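PDB 2FML: MutT/nudix family protein from Enterococcus faecalis, which is of unknown function but probably acts on or senses a nucleotide derivative, joining a nudix domain to a winged helix of the NrtR DNA-binding type. Local coordinates for residues Ala8-Tyr13 and Leu24-Gln29; Gly77-Asn82 and Glu86-Arg91; Pro115-Asp118 and Val124-Ser127; Lys222-Phe227 and Ser238-Ala243. All coordinates share one frame; numbering follows the deposited sequence.

Contact 1: residues Ala8-Tyr13 and Leu24-Gln29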
# COMPACT_ATOMS: atom_id res chain seq x y z
N ALA A 8 3.79 -27.71 -27.30
CA ALA A 8 2.42 -27.27 -26.88
C ALA A 8 1.67 -28.34 -26.08
O ALA A 8 1.15 -28.05 -25.02
CB ALA A 8 1.60 -26.82 -28.06
N GLU A 9 1.64 -29.57 -26.60
CA GLU A 9 0.99 -30.71 -25.94
C GLU A 9 1.59 -31.06 -24.57
O GLU A 9 0.85 -31.33 -23.59
CB GLU A 9 1.01 -31.93 -26.85
CG GLU A 9 0.29 -33.13 -26.26
CD GLU A 9 0.16 -34.29 -27.23
OE1 GLU A 9 -0.75 -34.22 -28.10
OE2 GLU A 9 0.97 -35.25 -27.10
N GLU A 10 2.91 -31.05 -24.51
CA GLU A 10 3.62 -31.27 -23.27
C GLU A 10 3.22 -30.27 -22.15
O GLU A 10 2.98 -30.65 -20.99
CB GLU A 10 5.11 -31.17 -23.54
CG GLU A 10 5.96 -31.40 -22.34
CD GLU A 10 7.42 -31.45 -22.69
OE1 GLU A 10 7.77 -32.03 -23.75
OE2 GLU A 10 8.21 -30.93 -21.92
N LYS A 11 3.23 -29.00 -22.49
CA LYS A 11 3.00 -27.93 -21.52
C LYS A 11 1.55 -27.92 -21.02
O LYS A 11 1.28 -27.71 -19.83
CB LYS A 11 3.40 -26.60 -22.16
CG LYS A 11 2.98 -25.34 -21.49
CD LYS A 11 3.49 -24.15 -22.29
CE LYS A 11 2.59 -22.92 -22.14
NZ LYS A 11 2.95 -21.99 -21.00
N ASN A 12 0.57 -28.17 -21.86
CA ASN A 12 -0.76 -28.20 -21.23
C ASN A 12 -1.12 -29.51 -20.53
O ASN A 12 -1.92 -29.47 -19.62
CB ASN A 12 -1.89 -27.64 -22.10
CG ASN A 12 -1.97 -28.33 -23.36
OD1 ASN A 12 -0.92 -28.71 -23.86
ND2 ASN A 12 -3.18 -28.58 -23.88
N TYR A 13 -0.50 -30.62 -20.89
CA TYR A 13 -0.59 -31.82 -20.08
C TYR A 13 -0.14 -31.49 -18.62
O TYR A 13 -0.79 -31.86 -17.67
CB TYR A 13 0.23 -32.99 -20.69
CG TYR A 13 0.29 -34.07 -19.65
CD1 TYR A 13 1.34 -34.12 -18.74
CD2 TYR A 13 -0.76 -34.99 -19.50
CE1 TYR A 13 1.35 -35.04 -17.72
CE2 TYR A 13 -0.75 -35.94 -18.49
CZ TYR A 13 0.30 -35.93 -17.60
OH TYR A 13 0.33 -36.81 -16.58
N LEU A 24 5.17 -28.97 -10.98
CA LEU A 24 5.95 -27.95 -10.38
C LEU A 24 7.35 -28.63 -10.61
O LEU A 24 8.35 -27.97 -10.85
CB LEU A 24 5.72 -27.88 -8.89
CG LEU A 24 4.73 -26.78 -8.47
CD1 LEU A 24 4.77 -26.72 -6.95
CD2 LEU A 24 5.09 -25.46 -9.11
N THR A 25 7.42 -29.98 -10.55
CA THR A 25 8.67 -30.72 -10.82
C THR A 25 9.11 -30.50 -12.27
O THR A 25 10.31 -30.26 -12.55
CB THR A 25 8.61 -32.26 -10.46
OG1 THR A 25 8.47 -32.44 -9.04
CG2 THR A 25 9.92 -33.05 -10.91
N TRP A 26 8.14 -30.60 -13.18
CA TRP A 26 8.36 -30.36 -14.60
C TRP A 26 8.73 -28.88 -14.83
O TRP A 26 9.75 -28.55 -15.44
CB TRP A 26 7.13 -30.76 -15.41
CG TRP A 26 7.18 -30.33 -16.90
CD1 TRP A 26 7.73 -31.03 -17.94
CD2 TRP A 26 6.62 -29.13 -17.48
NE1 TRP A 26 7.58 -30.34 -19.10
CE2 TRP A 26 6.87 -29.18 -18.86
CE3 TRP A 26 5.94 -28.01 -16.96
CZ2 TRP A 26 6.48 -28.16 -19.74
CZ3 TRP A 26 5.56 -26.98 -17.83
CH2 TRP A 26 5.85 -27.07 -19.22
N TYR A 27 7.97 -27.99 -14.24
CA TYR A 27 8.16 -26.56 -14.47
C TYR A 27 9.58 -26.06 -14.17
O TYR A 27 10.13 -25.31 -14.95
CB TYR A 27 7.11 -25.71 -13.68
CG TYR A 27 7.25 -24.24 -13.95
CD1 TYR A 27 6.55 -23.63 -15.01
CD2 TYR A 27 8.14 -23.45 -13.21
CE1 TYR A 27 6.64 -22.24 -15.24
CE2 TYR A 27 8.27 -22.07 -13.49
CZ TYR A 27 7.51 -21.48 -14.51
OH TYR A 27 7.57 -20.10 -14.78
N HIS A 28 10.15 -26.46 -13.04
CA HIS A 28 11.47 -25.97 -12.60
C HIS A 28 12.69 -26.43 -13.40
O HIS A 28 13.82 -25.87 -13.23
CB HIS A 28 11.64 -26.17 -11.09
CG HIS A 28 10.79 -25.20 -10.29
ND1 HIS A 28 9.72 -25.60 -9.53
CD2 HIS A 28 10.84 -23.85 -10.18
CE1 HIS A 28 9.16 -24.55 -8.95
NE2 HIS A 28 9.82 -23.48 -9.34
N GLN A 29 12.45 -27.40 -14.28
CA GLN A 29 13.44 -27.94 -15.17
C GLN A 29 13.38 -27.34 -16.59
O GLN A 29 14.25 -27.61 -17.45
CB GLN A 29 13.32 -29.47 -15.19
CG GLN A 29 13.88 -30.10 -13.84
CD GLN A 29 15.36 -29.74 -13.49
OE1 GLN A 29 15.66 -28.75 -12.82
NE2 GLN A 29 16.30 -30.56 -13.98
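Lys11 and Trp26 lie where two successive short helices, 7-16 and 20-27, joined by a short connection, come together at an incline. The backbones stay well apart: the nearest CA atoms are Lys11 CA and Tyr27 CA, 8.8 Å from each other. The indole of Trp26 spans the gap. CB of Trp26 points toward helix 7-16, and a chi1 of 170°, with CG opposite N, carries the indole on to meet that helix at two places. At the pyrrole edge, Trp26 NE1 donates to Glu10 OE2 over 2.9 Å in a nearly straight bond (165° at the hydrogen). The acceptor lies in the indole plane and is met on the anti side of the carboxylate, which is itself turned 75° from the ring. At the benzo end, Trp26 CH2 rests 3.8 Å from Lys11 CA and 3.9 Å from Lys11 CB, so the root of the lysine is touched while its ammonium leads off to a salt bridge with Glu15. One polar and one apolar contact together limit how far the indole can swing, and stacking on Tyr14 adds to this. Leu24 and His28 pack on Pro119 of the second subunit. The arrangement is that of two successive helices joined by a short loop, a helix-loop-helix unit at the N-terminal end of the chain, far from its centre.

Contact 2: residues Gly77-Asn82 and Glu86-Arg91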
# COMPACT_ATOMS: atom_id res chain seq x y z
N GLY A 77 17.07 -0.80 1.58
CA GLY A 77 17.99 -1.64 0.86
C GLY A 77 17.27 -2.69 0.07
O GLY A 77 16.05 -2.67 -0.02
N PHE A 78 18.05 -3.58 -0.50
CA PHE A 78 17.60 -4.60 -1.42
C PHE A 78 16.93 -5.76 -0.69
O PHE A 78 17.43 -6.27 0.28
CB PHE A 78 18.78 -5.06 -2.30
CG PHE A 78 19.15 -4.04 -3.33
CD1 PHE A 78 18.54 -4.04 -4.60
CD2 PHE A 78 20.04 -3.01 -3.03
CE1 PHE A 78 18.82 -3.04 -5.59
CE2 PHE A 78 20.34 -2.00 -4.01
CZ PHE A 78 19.70 -2.02 -5.30
N VAL A 79 15.76 -6.16 -1.17
CA VAL A 79 15.19 -7.38 -0.65
C VAL A 79 15.81 -8.61 -1.29
O VAL A 79 15.98 -8.66 -2.51
CB VAL A 79 13.62 -7.41 -0.51
CG1 VAL A 79 12.87 -6.03 -0.59
CG2 VAL A 79 12.97 -8.64 -1.11
N ASN A 80 16.10 -9.60 -0.46
CA ASN A 80 16.65 -10.88 -0.89
C ASN A 80 15.50 -11.82 -1.32
O ASN A 80 14.40 -11.80 -0.69
CB ASN A 80 17.35 -11.53 0.32
CG ASN A 80 18.62 -10.77 0.79
OD1 ASN A 80 19.06 -10.98 1.92
ND2 ASN A 80 19.23 -9.97 -0.07
N ARG A 81 15.76 -12.66 -2.33
CA ARG A 81 14.79 -13.66 -2.82
C ARG A 81 14.01 -14.51 -1.76
O ARG A 81 12.83 -14.83 -1.94
CB ARG A 81 15.45 -14.61 -3.85
CG ARG A 81 14.44 -15.35 -4.74
CD ARG A 81 14.19 -16.66 -4.13
NE ARG A 81 13.20 -17.47 -4.83
CZ ARG A 81 11.89 -17.45 -4.65
NH1 ARG A 81 11.28 -16.60 -3.79
NH2 ARG A 81 11.17 -18.29 -5.37
N ASN A 82 14.68 -14.88 -0.68
CA ASN A 82 14.06 -15.69 0.35
C ASN A 82 13.36 -14.90 1.53
O ASN A 82 13.15 -15.45 2.60
CB ASN A 82 15.09 -16.71 0.90
CG ASN A 82 16.18 -16.04 1.79
OD1 ASN A 82 16.16 -14.79 1.97
ND2 ASN A 82 17.11 -16.84 2.35
N GLU A 86 8.45 -7.11 4.37
CA GLU A 86 8.38 -6.98 5.82
C GLU A 86 9.69 -7.47 6.56
O GLU A 86 10.29 -6.72 7.35
CB GLU A 86 7.18 -7.78 6.37
CG GLU A 86 5.85 -7.18 6.11
CD GLU A 86 5.23 -7.60 4.75
OE1 GLU A 86 5.87 -8.33 3.95
OE2 GLU A 86 4.06 -7.19 4.49
N ASP A 87 10.10 -8.70 6.31
CA ASP A 87 11.35 -9.27 6.84
C ASP A 87 12.55 -8.37 6.46
O ASP A 87 13.42 -8.06 7.28
CB ASP A 87 11.60 -10.61 6.13
CG ASP A 87 10.70 -11.71 6.62
OD1 ASP A 87 10.07 -11.56 7.70
OD2 ASP A 87 10.67 -12.78 5.93
N SER A 88 12.56 -7.99 5.19
CA SER A 88 13.69 -7.27 4.63
C SER A 88 13.84 -5.85 5.28
O SER A 88 14.96 -5.40 5.63
CB SER A 88 13.52 -7.22 3.08
OG SER A 88 14.64 -6.60 2.46
N VAL A 89 12.71 -5.16 5.46
CA VAL A 89 12.79 -3.78 6.00
C VAL A 89 13.25 -3.77 7.46
O VAL A 89 13.99 -2.87 7.88
CB VAL A 89 11.50 -2.93 5.75
CG1 VAL A 89 10.35 -3.31 6.73
CG2 VAL A 89 11.86 -1.43 5.81
N LEU A 90 12.84 -4.79 8.21
CA LEU A 90 13.31 -4.97 9.55
C LEU A 90 14.79 -5.32 9.68
O LEU A 90 15.44 -4.84 10.59
CB LEU A 90 12.48 -6.04 10.30
CG LEU A 90 10.94 -6.02 10.41
CD1 LEU A 90 10.52 -7.27 11.24
CD2 LEU A 90 10.46 -4.76 11.00
N ARG A 91 15.29 -6.18 8.80
CA ARG A 91 16.72 -6.54 8.68
C ARG A 91 17.59 -5.33 8.25
O ARG A 91 18.63 -5.06 8.86
CB ARG A 91 16.83 -7.63 7.63
CG ARG A 91 18.08 -8.50 7.62
CD ARG A 91 18.17 -9.11 6.26
NE ARG A 91 18.98 -8.20 5.51
CZ ARG A 91 18.78 -7.69 4.32
NH1 ARG A 91 17.74 -7.96 3.55
NH2 ARG A 91 19.68 -6.86 3.91
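Val79 and Ser88 form the tight part of this contact, for here the loop leaving strand 72-78 presses directly on helix 85-97. Ser88 OG lies 3.2 Å from Val79 CB, and Ser88 CB is 3.6 Å from the same atom. The first torsion of the valine is nearly eclipsed as modelled (chi1 -15°). In Ser88, OG stands anti to the backbone N (chi1 -176°), which aims it at the loop; its polar partner is Glu83, through a weak hydrogen bond.

The partly exposed side is looser. Arg91 reaches back from the helix, and Phe78 O lies at the edge of its guanidinium, 3.7 Å from Arg91 NH1. Asn80 OD1 sits over a face of the same group, also 3.7 Å from Arg91 NH1. The amide and guanidinium planes are nearly parallel, only 5° apart, but no hydrogen bond is made across the segments. What holds the arginine lies outside both segments: NH1 forms a salt bridge with Glu83 and NH2 another with Glu95, while Glu83 also accepts from Asn80 N.

Sequence and geometry agree on the motif: this is the loop and helix of the nudix box, whose glutamates bind metal in catalytically active relatives; whether they do so here is not established. Trp122 of the second subunit packs on Val79. The helix lies against the sheet, with Val89 touching Val42 and Met44 of strand 39-50 and Ile106 of strand 106-112.

Contact 3: residues Pro115-Asp118 and Val124-Ser127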
# COMPACT_ATOMS: atom_id res chain seq x y z
N PRO A 115 9.46 5.01 -13.13
CA PRO A 115 10.48 4.26 -13.87
C PRO A 115 11.91 4.81 -13.78
O PRO A 115 12.87 4.08 -14.05
CB PRO A 115 9.96 4.31 -15.33
CG PRO A 115 8.49 4.52 -15.21
CD PRO A 115 8.33 5.42 -13.99
N ASP A 116 12.07 6.07 -13.38
CA ASP A 116 13.38 6.66 -13.24
C ASP A 116 13.69 7.20 -11.84
O ASP A 116 14.55 8.11 -11.73
CB ASP A 116 13.54 7.82 -14.24
CG ASP A 116 12.43 8.87 -14.05
OD1 ASP A 116 11.54 8.67 -13.16
OD2 ASP A 116 12.44 9.87 -14.79
N ARG A 117 13.02 6.68 -10.80
CA ARG A 117 13.31 7.09 -9.45
C ARG A 117 14.75 6.72 -8.95
O ARG A 117 15.24 7.35 -8.03
CB ARG A 117 12.26 6.49 -8.46
CG ARG A 117 12.21 4.95 -8.41
CD ARG A 117 11.16 4.52 -7.41
NE ARG A 117 11.64 4.90 -6.10
CZ ARG A 117 12.63 4.29 -5.46
NH1 ARG A 117 13.23 3.21 -5.99
NH2 ARG A 117 13.07 4.78 -4.31
N ASP A 118 15.41 5.71 -9.55
CA ASP A 118 16.77 5.31 -9.12
C ASP A 118 17.70 5.38 -10.32
O ASP A 118 17.42 4.76 -11.33
CB ASP A 118 16.70 3.88 -8.50
CG ASP A 118 17.94 3.49 -7.68
OD1 ASP A 118 19.08 3.63 -8.13
OD2 ASP A 118 17.78 2.96 -6.58
N VAL A 124 12.24 -0.70 -7.71
CA VAL A 124 10.93 -0.43 -7.07
C VAL A 124 11.09 -0.60 -5.56
O VAL A 124 11.72 -1.54 -5.08
CB VAL A 124 9.79 -1.37 -7.66
CG1 VAL A 124 8.34 -1.16 -6.96
CG2 VAL A 124 9.66 -1.11 -9.14
N THR A 125 10.51 0.33 -4.82
CA THR A 125 10.62 0.29 -3.41
C THR A 125 9.25 0.13 -2.69
O THR A 125 8.27 0.68 -3.08
CB THR A 125 11.46 1.49 -2.95
OG1 THR A 125 12.09 1.18 -1.72
CG2 THR A 125 10.60 2.79 -2.78
N VAL A 126 9.21 -0.68 -1.65
CA VAL A 126 8.07 -0.77 -0.83
C VAL A 126 8.48 -0.01 0.43
O VAL A 126 9.40 -0.38 1.13
CB VAL A 126 7.69 -2.21 -0.54
CG1 VAL A 126 6.51 -2.27 0.34
CG2 VAL A 126 7.46 -2.94 -1.81
N SER A 127 7.86 1.11 0.65
CA SER A 127 8.16 1.84 1.87
C SER A 127 7.24 1.43 3.06
O SER A 127 6.12 1.00 2.88
CB SER A 127 8.12 3.36 1.61
OG SER A 127 6.79 3.80 1.38
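Arg117 meets Thr125 where the loop joining two antiparallel strands of the nudix sheet, 106-112 and 123-131, folds back over the second of them. The guanidinium lies across the threonine, and the two side chains cross at about a right angle. Thr125 CG2 sits over one face of the group, displaced toward its rim, 3.5 Å from Arg117 NH2 and 3.7 Å from Arg117 CZ. Thr125 CB follows behind, 3.9 Å from Arg117 NH1. This is a methyl against a flat cation, and no hydrogen bond joins the segments.

The arginine gets there by a bent path: its CG lies between the backbone N and carbonyl carbon (chi1 61°), and a second turn at chi3 (-68°) swings the head over the strand. Its polar bonds then hold it. NE forms a salt bridge with Asp185, while NH1 donates to Val123 O and also binds an oxygen of a glycerol, probably from the crystallisation liquor, that Asp118 shares.

In the mixed sheet of the nudix fold, strand 123-131 pairs parallel with 39-50 and antiparallel with 106-112, and its side chains alternate between the two surfaces. Thr125 and Ser127 face the side where Ile189 of helix 186-200 packs; Val124 lies on the other, against Leu40 of the second subunit. While its methyl takes the arginine, Thr125 OG1 turns to hydrogen bonds with Asp43 and Thr41, so a buried hydroxyl is satisfied.

Contact 4: residues Lys222-Phe227 and Ser238-Ala243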
# COMPACT_ATOMS: atom_id res chain seq x y z
N LYS A 222 -0.75 17.36 22.00
CA LYS A 222 0.58 17.93 21.59
C LYS A 222 1.19 17.19 20.40
O LYS A 222 1.84 17.80 19.55
CB LYS A 222 1.56 17.93 22.77
CG LYS A 222 1.19 18.93 23.94
CD LYS A 222 2.43 19.33 24.76
CE LYS A 222 2.13 20.22 25.96
NZ LYS A 222 3.44 20.65 26.61
N VAL A 223 0.97 15.88 20.33
CA VAL A 223 1.36 15.08 19.19
C VAL A 223 0.48 15.45 17.98
O VAL A 223 1.00 15.81 16.93
CB VAL A 223 1.29 13.59 19.50
CG1 VAL A 223 1.45 12.80 18.21
CG2 VAL A 223 2.36 13.23 20.51
N PHE A 224 -0.83 15.38 18.14
CA PHE A 224 -1.74 15.83 17.11
C PHE A 224 -1.44 17.25 16.57
O PHE A 224 -1.53 17.47 15.37
CB PHE A 224 -3.17 15.79 17.62
CG PHE A 224 -3.89 14.52 17.30
CD1 PHE A 224 -3.40 13.28 17.76
CD2 PHE A 224 -5.07 14.55 16.53
CE1 PHE A 224 -4.07 12.09 17.46
CE2 PHE A 224 -5.75 13.38 16.23
CZ PHE A 224 -5.25 12.14 16.70
N ALA A 225 -1.09 18.19 17.44
CA ALA A 225 -0.81 19.55 16.98
C ALA A 225 0.52 19.63 16.17
O ALA A 225 0.61 20.42 15.23
CB ALA A 225 -0.83 20.55 18.14
N LYS A 226 1.52 18.83 16.55
CA LYS A 226 2.79 18.75 15.76
C LYS A 226 2.53 18.28 14.31
O LYS A 226 3.16 18.77 13.37
CB LYS A 226 3.90 17.86 16.41
CG LYS A 226 4.58 18.36 17.73
CD LYS A 226 4.48 19.85 17.97
CE LYS A 226 5.71 20.66 17.58
NZ LYS A 226 5.73 22.05 18.27
N PHE A 227 1.60 17.33 14.14
CA PHE A 227 1.17 16.92 12.79
C PHE A 227 0.25 17.93 12.08
O PHE A 227 0.31 18.08 10.85
CB PHE A 227 0.57 15.52 12.80
CG PHE A 227 1.60 14.44 12.96
CD1 PHE A 227 2.40 14.04 11.86
CD2 PHE A 227 1.80 13.85 14.19
CE1 PHE A 227 3.37 13.05 11.98
CE2 PHE A 227 2.73 12.84 14.32
CZ PHE A 227 3.55 12.45 13.23
N SER A 238 -11.67 19.20 26.02
CA SER A 238 -12.98 18.59 26.26
C SER A 238 -13.61 17.96 25.00
O SER A 238 -14.30 16.89 25.09
CB SER A 238 -13.91 19.65 26.89
OG SER A 238 -15.32 19.33 26.73
N ASN A 239 -13.39 18.62 23.83
CA ASN A 239 -13.87 18.11 22.55
C ASN A 239 -13.02 16.95 22.05
O ASN A 239 -13.53 16.03 21.40
CB ASN A 239 -13.88 19.23 21.52
CG ASN A 239 -15.14 20.08 21.58
OD1 ASN A 239 -16.18 19.72 21.02
ND2 ASN A 239 -15.05 21.23 22.23
N PHE A 240 -11.70 17.03 22.31
CA PHE A 240 -10.73 15.99 21.93
C PHE A 240 -10.92 14.75 22.81
O PHE A 240 -10.97 13.61 22.30
CB PHE A 240 -9.30 16.54 22.04
CG PHE A 240 -8.22 15.56 21.64
CD1 PHE A 240 -7.70 15.56 20.36
CD2 PHE A 240 -7.72 14.63 22.57
CE1 PHE A 240 -6.69 14.65 19.99
CE2 PHE A 240 -6.73 13.72 22.22
CZ PHE A 240 -6.21 13.73 20.92
N LYS A 241 -11.05 14.96 24.12
CA LYS A 241 -11.32 13.86 25.07
C LYS A 241 -12.51 12.99 24.63
O LYS A 241 -12.41 11.64 24.68
CB LYS A 241 -11.55 14.38 26.49
CG LYS A 241 -11.27 13.35 27.56
CD LYS A 241 -11.90 13.75 28.89
CE LYS A 241 -11.27 12.96 30.02
NZ LYS A 241 -11.96 13.25 31.30
N LYS A 242 -13.60 13.76 24.14
CA LYS A 242 -14.83 13.03 23.77
C LYS A 242 -14.73 12.29 22.43
O LYS A 242 -15.16 11.13 22.32
CB LYS A 242 -16.05 13.96 23.80
CG LYS A 242 -16.90 13.80 25.06
CD LYS A 242 -18.01 12.75 24.84
CE LYS A 242 -17.54 11.32 25.13
NZ LYS A 242 -18.29 10.76 26.29
N ALA A 243 -14.17 12.97 21.43
CA ALA A 243 -14.02 12.42 20.09
C ALA A 243 -13.06 11.22 20.00
O ALA A 243 -13.21 10.38 19.12
CB ALA A 243 -13.58 13.52 19.13
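Phe224 turns one face of its ring to Phe240, which meets it with an edge. In this T-shaped (edge-to-face) pair the planes stand at 86° and the centroids are 5.2 Å apart. The two rings join helix 217-228 to helix 237-244 within the region assigned to the NrtR-type winged-helix domain, consistent with two helices of a helix-turn-helix unit packing together.

Phe240 supplies the edge. A chi1 of -179° sets its ring opposite its own N, extended from helix 237-244. Within these segments the nearest CA atoms, Phe224 CA and Phe240 CA, are 10.2 Å apart, and the aromatic pair is what touches across them. An edge-on hydrogen directed at a ring face is an electrostatically favourable approach, and both rings are buried.

Other residues close in on the pair. Phe240 also touches Ile217, Ala220 and Arg221 of helix 217-228, while Phe224 packs on Met201. On another side of helix 217-228, Val223 and Lys226 touch Tyr49 of strand 39-50, so the same helix links the winged-helix region with the nudix sheet. The approach is not centred: Phe240 CE1 stands over the Phe224 face, displaced toward its rim, 3.8 Å from Phe224 CD2 and 3.9 Å from Phe224 CG, whereas Phe224 CE2 is slightly farther from that same CE1, at 4.1 Å.

The four contacts follow one another along the chain, from an N-terminal pair of helices to a winged helix, with the nudix domain between. Contacts 2 and 3 share its sheet: their centres are about 15 Å apart and their nearest atoms about 5 Å. Glycerol, probably from the crystallisation liquor, lies near both, bound by Arg117 and Asp118 in contact 3 and about 6 Å from the side chain of Phe78 in contact 2, which may mark a pocket. The dimer ties three contacts together: Arg81 bonds to Pro115 of the second subunit, and Phe78 packs on its Tyr27. Contact 4 touches no other chain and lies about 60 Å from contact 1, centre to centre.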